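Local structure of Slr0280 protein (Synechocystis sp., 5H3K) at residues Met318-Thr322 and Asn347-Leu351; Tyr402-Gly406 and Thr416-Gly420; Pro311-Asn315 and Arg600-Ala604; Ala353-Gln358 and Phe495-Gly500. The protein is of unknown function, but carries a domain of the phosphodiester glycosidase (NAGPA) family and so may cleave sugar phosphodiester bonds. All blocks are in the same frame, centred on the assembly; numbering follows the deposited sequence.

Contact 1 of 4, residues Met318-Thr322 and Asn347-Leu351; sequences MAQGT and NQLPL
Gly321 sits at phi/psi 148/156°, where a CB would jam against the carbonyl O of Gln320, which calls for glycine. This residue and Gln348, itself left-handed (57/37°), lie 4.8 Å apart, CA to CA, with Gln320 opposite Leu349 at 5.1 Å. The end-to-end directions of 319-322 and 347-350 differ by 116°, and a single backbone hydrogen bond joins them, Gly321 N to Gln348 O at 2.9 Å; Gln320 CA also approaches Gln348 O at 3.5 Å. With chi1 and chi2 both t, the Gln320 side chain extends until NE2 donates to Asn347 O at 2.8 Å, while its CB lies 3.8 Å from Leu349 CD2. Ala319 CB packs on Pro350 CG at 4.1 Å. Water 1 accepts from Thr322 N (3.2 Å) and donates to Gln348 OE1 (2.7 Å). Asn347, chi1 p, takes Leu349 N on OD1 at 3.2 Å. The 347-351 side is an Asx turn leading into a G1 beta bulge, with Gln348 and Leu349 both facing Asn344.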
# COMPACT_ATOMS: atom_id res chain seq x y z
N MET A 318 17.68 -3.67 0.94
CA MET A 318 18.42 -2.42 1.06
C MET A 318 17.51 -1.20 1.11
O MET A 318 16.30 -1.29 0.82
CB MET A 318 19.51 -2.29 -0.02
CG MET A 318 19.03 -1.94 -1.39
SD MET A 318 20.42 -1.67 -2.52
CE MET A 318 19.56 -1.30 -4.04
N ALA A 319 18.10 -0.06 1.47
CA ALA A 319 17.34 1.18 1.66
C ALA A 319 16.94 1.88 0.36
O ALA A 319 15.91 2.55 0.31
CB ALA A 319 18.12 2.15 2.55
N GLN A 320 17.76 1.74 -0.67
CA GLN A 320 17.48 2.42 -1.92
C GLN A 320 16.51 1.66 -2.82
O GLN A 320 16.72 0.48 -3.16
CB GLN A 320 18.77 2.75 -2.69
CG GLN A 320 18.50 3.42 -4.05
CD GLN A 320 19.75 3.97 -4.70
OE1 GLN A 320 20.66 3.21 -5.06
NE2 GLN A 320 19.81 5.28 -4.87
N GLY A 321 15.46 2.35 -3.24
CA GLY A 321 14.59 1.80 -4.26
C GLY A 321 13.16 2.22 -4.10
O GLY A 321 12.75 2.58 -3.00
N THR A 322 12.41 2.20 -5.20
CA THR A 322 10.97 2.41 -5.15
C THR A 322 10.29 1.38 -6.04
O THR A 322 10.87 0.90 -7.01
CB THR A 322 10.55 3.82 -5.60
OG1 THR A 322 11.01 4.06 -6.94
CG2 THR A 322 11.09 4.90 -4.65
N ASN A 347 16.23 10.13 -6.01
CA ASN A 347 17.29 9.14 -5.78
C ASN A 347 16.82 7.86 -5.09
O ASN A 347 17.63 6.98 -4.75
CB ASN A 347 18.48 9.75 -5.01
CG ASN A 347 18.07 10.33 -3.67
OD1 ASN A 347 17.01 9.99 -3.13
ND2 ASN A 347 18.92 11.20 -3.12
N GLN A 348 15.50 7.77 -4.90
CA GLN A 348 14.83 6.63 -4.27
C GLN A 348 15.33 6.30 -2.86
O GLN A 348 15.39 5.13 -2.47
CB GLN A 348 14.92 5.36 -5.12
CG GLN A 348 14.51 5.47 -6.57
CD GLN A 348 15.59 4.88 -7.45
OE1 GLN A 348 15.79 3.65 -7.49
NE2 GLN A 348 16.35 5.75 -8.11
N LEU A 349 15.66 7.34 -2.09
CA LEU A 349 16.08 7.14 -0.70
C LEU A 349 14.97 7.47 0.31
O LEU A 349 14.21 8.43 0.13
CB LEU A 349 17.30 8.01 -0.39
CG LEU A 349 18.49 7.74 -1.31
CD1 LEU A 349 19.67 8.61 -0.86
CD2 LEU A 349 18.85 6.26 -1.29
N PRO A 350 14.92 6.72 1.41
CA PRO A 350 13.94 6.97 2.48
C PRO A 350 14.25 8.24 3.28
O PRO A 350 15.41 8.59 3.51
CB PRO A 350 14.08 5.72 3.37
CG PRO A 350 15.50 5.26 3.16
CD PRO A 350 15.82 5.58 1.72
N LEU A 351 13.18 8.92 3.69
CA LEU A 351 13.27 10.12 4.53
C LEU A 351 12.39 9.91 5.76
O LEU A 351 11.22 10.32 5.77
CB LEU A 351 12.78 11.33 3.74
CG LEU A 351 13.58 11.63 2.46
CD1 LEU A 351 12.90 12.71 1.65
CD2 LEU A 351 15.00 12.06 2.85
O HOH W 1 14.14 1.54 -7.79

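Contact 2 of 4, residues Tyr402-Gly406 and Thr416-Gly420; sequences YLNSG and TPAWG
Strand 397-403 ends at Leu403, and the left-handed backbone of Asn404 (45/51°) turns the chain into 404-406. It meets an ST turn at Thr416, just past the end of the parallel strand 411-415: Thr416 OG1, with chi1 p, weakly accepts from Ala418 N at 3.3 Å. Pro417, Ala418 and Trp419 have helical phi/psi, and a single turn closes with Trp419 N bonded to Thr416 O at 3.0 Å; Gly420 follows at 146/-175°, angles that demand glycine. The closest CA pair is Asn404 and Trp419, 5.6 Å apart. Asn404, chi1 m, pairs with both the backbone and the hydroxyl of Thr416. Its OD1 accepts from Thr416 N at 2.9 Å and its ND2 donates a hydrogen bond to Thr416 OG1 at 3.0 Å, with a second ND2 bond to the carbonyl of Trp360. Leu403 CD1 meets Thr416 CG2 at 4.0 Å. Trp419, chi1 t, brings its indole against 404-406, where Tyr415 meets it edge-to-face. Near the plane of that indole, at its edge, Asn404 O lies 3.3 Å from Trp419 CZ3.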
# COMPACT_ATOMS: atom_id res chain seq x y z
N TYR A 402 21.84 11.21 12.46
CA TYR A 402 21.24 10.66 11.25
C TYR A 402 21.72 9.23 11.05
O TYR A 402 22.91 8.95 11.18
CB TYR A 402 21.60 11.53 10.03
CG TYR A 402 21.27 12.98 10.28
CD1 TYR A 402 19.97 13.46 10.11
CD2 TYR A 402 22.24 13.86 10.75
CE1 TYR A 402 19.66 14.78 10.37
CE2 TYR A 402 21.94 15.19 11.02
CZ TYR A 402 20.65 15.64 10.83
OH TYR A 402 20.36 16.96 11.09
N LEU A 403 20.78 8.33 10.77
CA LEU A 403 21.12 6.93 10.60
C LEU A 403 20.44 6.43 9.35
O LEU A 403 19.22 6.57 9.22
CB LEU A 403 20.63 6.13 11.81
CG LEU A 403 20.70 4.60 11.74
CD1 LEU A 403 22.16 4.16 11.61
CD2 LEU A 403 20.05 3.97 12.99
N ASN A 404 21.21 5.85 8.43
CA ASN A 404 20.64 5.25 7.22
C ASN A 404 19.58 6.13 6.56
O ASN A 404 18.47 5.67 6.27
CB ASN A 404 20.05 3.87 7.55
CG ASN A 404 21.14 2.86 7.89
OD1 ASN A 404 22.28 3.03 7.49
ND2 ASN A 404 20.79 1.81 8.64
N SER A 405 19.91 7.40 6.33
CA SER A 405 18.90 8.35 5.86
C SER A 405 19.30 9.09 4.59
O SER A 405 20.47 9.44 4.38
CB SER A 405 18.58 9.37 6.97
OG SER A 405 17.59 10.31 6.56
N GLY A 406 18.32 9.35 3.74
CA GLY A 406 18.51 10.23 2.59
C GLY A 406 18.45 11.69 2.96
O GLY A 406 18.63 12.57 2.10
N THR A 416 24.83 1.74 8.02
CA THR A 416 25.08 0.35 8.40
C THR A 416 24.75 -0.54 7.20
O THR A 416 24.28 -0.03 6.17
CB THR A 416 24.26 -0.05 9.63
OG1 THR A 416 22.88 -0.25 9.26
CG2 THR A 416 24.38 1.01 10.71
N PRO A 417 25.01 -1.86 7.30
CA PRO A 417 24.64 -2.72 6.18
C PRO A 417 23.15 -2.70 5.82
O PRO A 417 22.82 -3.06 4.69
CB PRO A 417 25.04 -4.11 6.67
CG PRO A 417 26.24 -3.85 7.52
CD PRO A 417 25.92 -2.55 8.23
N ALA A 418 22.27 -2.29 6.74
CA ALA A 418 20.85 -2.11 6.38
C ALA A 418 20.63 -1.13 5.22
O ALA A 418 19.65 -1.25 4.48
CB ALA A 418 20.04 -1.70 7.61
N TRP A 419 21.53 -0.16 5.07
CA TRP A 419 21.45 0.80 3.97
C TRP A 419 21.66 0.10 2.63
O TRP A 419 21.01 0.42 1.64
CB TRP A 419 22.51 1.88 4.15
CG TRP A 419 22.54 2.98 3.12
CD1 TRP A 419 23.48 3.17 2.14
CD2 TRP A 419 21.61 4.07 2.99
NE1 TRP A 419 23.18 4.30 1.41
CE2 TRP A 419 22.05 4.87 1.92
CE3 TRP A 419 20.45 4.43 3.68
CZ2 TRP A 419 21.36 6.02 1.52
CZ3 TRP A 419 19.77 5.58 3.28
CH2 TRP A 419 20.22 6.35 2.21
N GLY A 420 22.57 -0.87 2.62
CA GLY A 420 22.97 -1.54 1.40
C GLY A 420 24.45 -1.89 1.46
O GLY A 420 25.10 -1.71 2.50

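Contact 3 of 4, residues Pro311-Asn315 and Arg600-Ala604; sequences PLMAN and RVSNA
Met313 curls its side chain through three m rotamers (chi1 -53°, chi2 -74°, chi3 -84°), which sets SD 3.7 Å from Asn603 CB on the sheet face the two share. Asn603 is in the p well (chi1 56°), and its amide turns two ways: ND2 donates to Ser602 OG at 2.9 Å, Ser602 having chi1 t, while OD1 accepts from the backbone N of Gly341. Val354 and Met499 cover this face. On the other, Leu312 in the m,t rotamer stands beside Ala604, and helix 325-331 packs there, Ile328 on Leu312 and Leu325 on Ala604. The backbones form an antiparallel ladder between the end of strand 307-313 and the start of strand 600-609, the last strand of the chain. Leu312 and Ala604 are the hydrogen-bonded pair, CA to CA 5.1 Å, with Leu312 N to Ala604 O at 2.9 Å and Ala604 N to Leu312 O at 2.8 Å; Met313 and Asn603 are the non-hydrogen-bonded pair. Beyond them Ala314 N still bonds Ser602 O at 2.9 Å, although Ala314 has already left the strand. The CB of Ala314 points toward the 600-604 segment and lies 3.6 Å from Val601 O. Pro311 CA comes within 3.3 Å of Ala604 O.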
# COMPACT_ATOMS: atom_id res chain seq x y z
N PRO A 311 7.08 -3.37 8.53
CA PRO A 311 7.41 -2.44 7.45
C PRO A 311 8.09 -3.20 6.32
O PRO A 311 8.86 -4.14 6.57
CB PRO A 311 8.40 -1.45 8.11
CG PRO A 311 8.98 -2.19 9.27
CD PRO A 311 7.95 -3.21 9.71
N LEU A 312 7.80 -2.81 5.09
CA LEU A 312 8.31 -3.50 3.93
C LEU A 312 8.95 -2.48 3.02
O LEU A 312 8.32 -1.48 2.68
CB LEU A 312 7.16 -4.19 3.19
CG LEU A 312 6.33 -5.21 3.98
CD1 LEU A 312 5.22 -5.74 3.07
CD2 LEU A 312 7.21 -6.34 4.47
N MET A 313 10.20 -2.73 2.63
CA MET A 313 10.90 -1.84 1.71
C MET A 313 10.78 -2.34 0.29
O MET A 313 10.75 -3.55 0.06
CB MET A 313 12.38 -1.76 2.07
CG MET A 313 12.62 -1.40 3.49
SD MET A 313 12.29 0.32 3.84
CE MET A 313 13.83 1.09 3.38
N ALA A 314 10.73 -1.40 -0.66
CA ALA A 314 10.64 -1.70 -2.09
C ALA A 314 11.72 -2.69 -2.51
O ALA A 314 11.46 -3.65 -3.25
CB ALA A 314 10.79 -0.42 -2.90
N ASN A 315 12.94 -2.42 -2.06
CA ASN A 315 14.01 -3.41 -2.14
C ASN A 315 14.12 -4.11 -0.78
O ASN A 315 14.49 -3.50 0.22
CB ASN A 315 15.33 -2.73 -2.55
CG ASN A 315 16.42 -3.74 -2.88
OD1 ASN A 315 16.69 -4.65 -2.10
ND2 ASN A 315 17.04 -3.58 -4.05
N ARG A 600 5.31 4.67 -7.71
CA ARG A 600 6.25 3.82 -7.00
C ARG A 600 6.51 4.45 -5.65
O ARG A 600 6.60 5.68 -5.55
CB ARG A 600 7.58 3.70 -7.75
CG ARG A 600 7.42 3.18 -9.15
CD ARG A 600 8.76 2.95 -9.81
NE ARG A 600 8.61 2.01 -10.92
CZ ARG A 600 9.59 1.65 -11.74
NH1 ARG A 600 10.81 2.15 -11.58
NH2 ARG A 600 9.35 0.77 -12.71
N VAL A 601 6.64 3.63 -4.62
CA VAL A 601 6.92 4.15 -3.27
C VAL A 601 8.13 3.46 -2.67
O VAL A 601 8.53 2.39 -3.11
CB VAL A 601 5.70 4.00 -2.32
CG1 VAL A 601 4.46 4.71 -2.89
CG2 VAL A 601 5.38 2.52 -2.08
N SER A 602 8.72 4.08 -1.65
CA SER A 602 9.88 3.50 -0.97
C SER A 602 9.53 2.35 -0.03
O SER A 602 10.26 1.35 0.09
CB SER A 602 10.60 4.59 -0.18
OG SER A 602 11.46 4.01 0.81
N ASN A 603 8.42 2.49 0.69
CA ASN A 603 8.12 1.51 1.72
C ASN A 603 6.65 1.47 2.11
O ASN A 603 5.86 2.37 1.76
CB ASN A 603 9.00 1.73 2.96
CG ASN A 603 8.88 3.15 3.53
OD1 ASN A 603 7.92 3.48 4.24
ND2 ASN A 603 9.89 3.97 3.27
N ALA A 604 6.28 0.43 2.84
CA ALA A 604 4.89 0.18 3.16
C ALA A 604 4.77 -0.39 4.56
O ALA A 604 5.76 -0.79 5.17
CB ALA A 604 4.32 -0.80 2.15

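Contact 4 of 4, residues Ala353-Gln358 and Phe495-Gly500; sequences AVWSQQ and FPNGMG
Trp355 lies flat across Gly498, and no larger residue would fit beneath it: a CB on Gly498 would fall about 2.0 Å from Trp355 CH2. With chi1 p (78°) and chi2 102°, the six-membered ring is centred 3.3 Å from Gly498 CA, only 3° off the ring normal, a close CH-pi contact. Trp355 NE1 reaches past it to Phe495 O at 3.0 Å. Trp355 and Gly498 are also the hydrogen-bonded pair of the antiparallel ladder, Trp355 N to Gly498 O at 3.1 Å and Gly498 N to Trp355 O at 2.8 Å; the short strand axes run 4.6 Å apart at 171°. Gly500 N extends the ladder to Ala353 O at 2.8 Å. Pro496, second only to Trp355 in buried surface, receives Gln358 N on its O at 2.9 Å, beside Gln357 N on Asn497 OD1 at 2.9 Å; both Gln357 and Gln358 have left-handed backbones. Strand 354-356 lies between 497-500 and 359-362, with Trp360 stacked on Trp355; strand 369-373 flanks 497-500, while Val354 and Met499 pack against strand 600-609.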
# COMPACT_ATOMS: atom_id res chain seq x y z
N ALA A 353 11.78 7.38 9.73
CA ALA A 353 12.06 6.15 10.46
C ALA A 353 11.44 4.91 9.84
O ALA A 353 10.27 4.91 9.46
CB ALA A 353 11.61 6.28 11.91
N VAL A 354 12.23 3.84 9.73
CA VAL A 354 11.70 2.54 9.34
C VAL A 354 12.49 1.51 10.12
O VAL A 354 13.72 1.43 9.95
CB VAL A 354 11.89 2.23 7.83
CG1 VAL A 354 11.38 0.83 7.51
CG2 VAL A 354 11.20 3.26 6.92
N TRP A 355 11.84 0.72 10.96
CA TRP A 355 12.56 -0.35 11.67
C TRP A 355 11.72 -1.61 11.93
O TRP A 355 10.49 -1.54 12.06
CB TRP A 355 13.22 0.16 12.96
CG TRP A 355 12.35 0.38 14.21
CD1 TRP A 355 12.26 -0.44 15.30
CD2 TRP A 355 11.53 1.53 14.50
NE1 TRP A 355 11.42 0.12 16.25
CE2 TRP A 355 10.97 1.32 15.78
CE3 TRP A 355 11.21 2.70 13.80
CZ2 TRP A 355 10.10 2.25 16.38
CZ3 TRP A 355 10.35 3.61 14.39
CH2 TRP A 355 9.80 3.38 15.67
N SER A 356 12.39 -2.75 11.98
CA SER A 356 11.69 -4.01 12.22
C SER A 356 12.60 -5.00 12.91
O SER A 356 13.78 -5.09 12.57
CB SER A 356 11.14 -4.61 10.92
OG SER A 356 12.18 -5.06 10.09
N GLN A 357 12.04 -5.75 13.86
CA GLN A 357 12.82 -6.67 14.70
C GLN A 357 14.12 -6.04 15.23
O GLN A 357 15.20 -6.66 15.20
CB GLN A 357 13.05 -8.01 13.96
CG GLN A 357 11.71 -8.63 13.52
CD GLN A 357 11.85 -9.97 12.81
OE1 GLN A 357 10.88 -10.70 12.64
NE2 GLN A 357 13.06 -10.30 12.38
N GLN A 358 14.00 -4.79 15.69
CA GLN A 358 15.09 -3.97 16.23
C GLN A 358 16.19 -3.66 15.23
O GLN A 358 17.29 -3.25 15.61
CB GLN A 358 15.69 -4.59 17.51
CG GLN A 358 14.73 -4.63 18.70
CD GLN A 358 15.45 -4.82 20.04
OE1 GLN A 358 16.59 -4.37 20.22
NE2 GLN A 358 14.79 -5.48 20.97
N PHE A 495 9.55 -0.90 21.61
CA PHE A 495 8.92 -1.50 20.43
C PHE A 495 9.92 -1.83 19.32
O PHE A 495 10.69 -0.97 18.90
CB PHE A 495 7.80 -0.60 19.89
CG PHE A 495 6.70 -0.36 20.88
CD1 PHE A 495 5.62 -1.24 20.96
CD2 PHE A 495 6.74 0.72 21.76
CE1 PHE A 495 4.59 -1.02 21.90
CE2 PHE A 495 5.72 0.94 22.69
CZ PHE A 495 4.64 0.07 22.76
N PRO A 496 9.91 -3.09 18.86
CA PRO A 496 10.91 -3.56 17.89
C PRO A 496 10.56 -3.22 16.45
O PRO A 496 11.43 -3.43 15.61
CB PRO A 496 10.86 -5.08 18.07
CG PRO A 496 9.42 -5.35 18.44
CD PRO A 496 9.04 -4.18 19.34
N ASN A 497 9.33 -2.76 16.18
CA ASN A 497 8.92 -2.39 14.83
C ASN A 497 8.36 -0.98 14.82
O ASN A 497 7.70 -0.56 15.77
CB ASN A 497 7.83 -3.33 14.30
CG ASN A 497 8.15 -4.78 14.53
OD1 ASN A 497 9.14 -5.30 14.01
ND2 ASN A 497 7.30 -5.47 15.30
N GLY A 498 8.62 -0.23 13.76
CA GLY A 498 8.01 1.08 13.66
C GLY A 498 8.12 1.76 12.32
O GLY A 498 8.88 1.34 11.44
N MET A 499 7.36 2.83 12.18
CA MET A 499 7.30 3.58 10.93
C MET A 499 7.09 5.05 11.24
O MET A 499 6.12 5.43 11.92
CB MET A 499 6.14 3.06 10.07
CG MET A 499 5.85 3.89 8.81
SD MET A 499 7.20 3.88 7.63
CE MET A 499 7.35 2.15 7.23
N GLY A 500 7.97 5.90 10.71
CA GLY A 500 7.77 7.34 10.77
C GLY A 500 7.13 7.88 9.50
O GLY A 500 7.28 7.33 8.40
O HOH W 2 9.50 6.42 7.26

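Contact 3 makes the longest sequence link, pairing strand 307-313 with the C-terminal strand 600-609 and so enclosing the segments of the other three contacts. Within that span contact 1 closes before contacts 2 and 4 open, and contact 2 falls between the two strands of contact 4. Contact 1 touches both contact 3, centres 8 Å apart, at Thr322 and Val601, and contact 2, centres 10 Å apart, where backbone pairs Ala319-Trp419 and Pro350-Gly406 meet. Contacts 2 and 4 reach the same mixed sheet without touching. Contact 3 thus ties the last strand to strand 307-313, and the mixed sheet of contact 4, 13 Å away between centres, packs against that pair through Pro311, Asn603, Val354 and Met499.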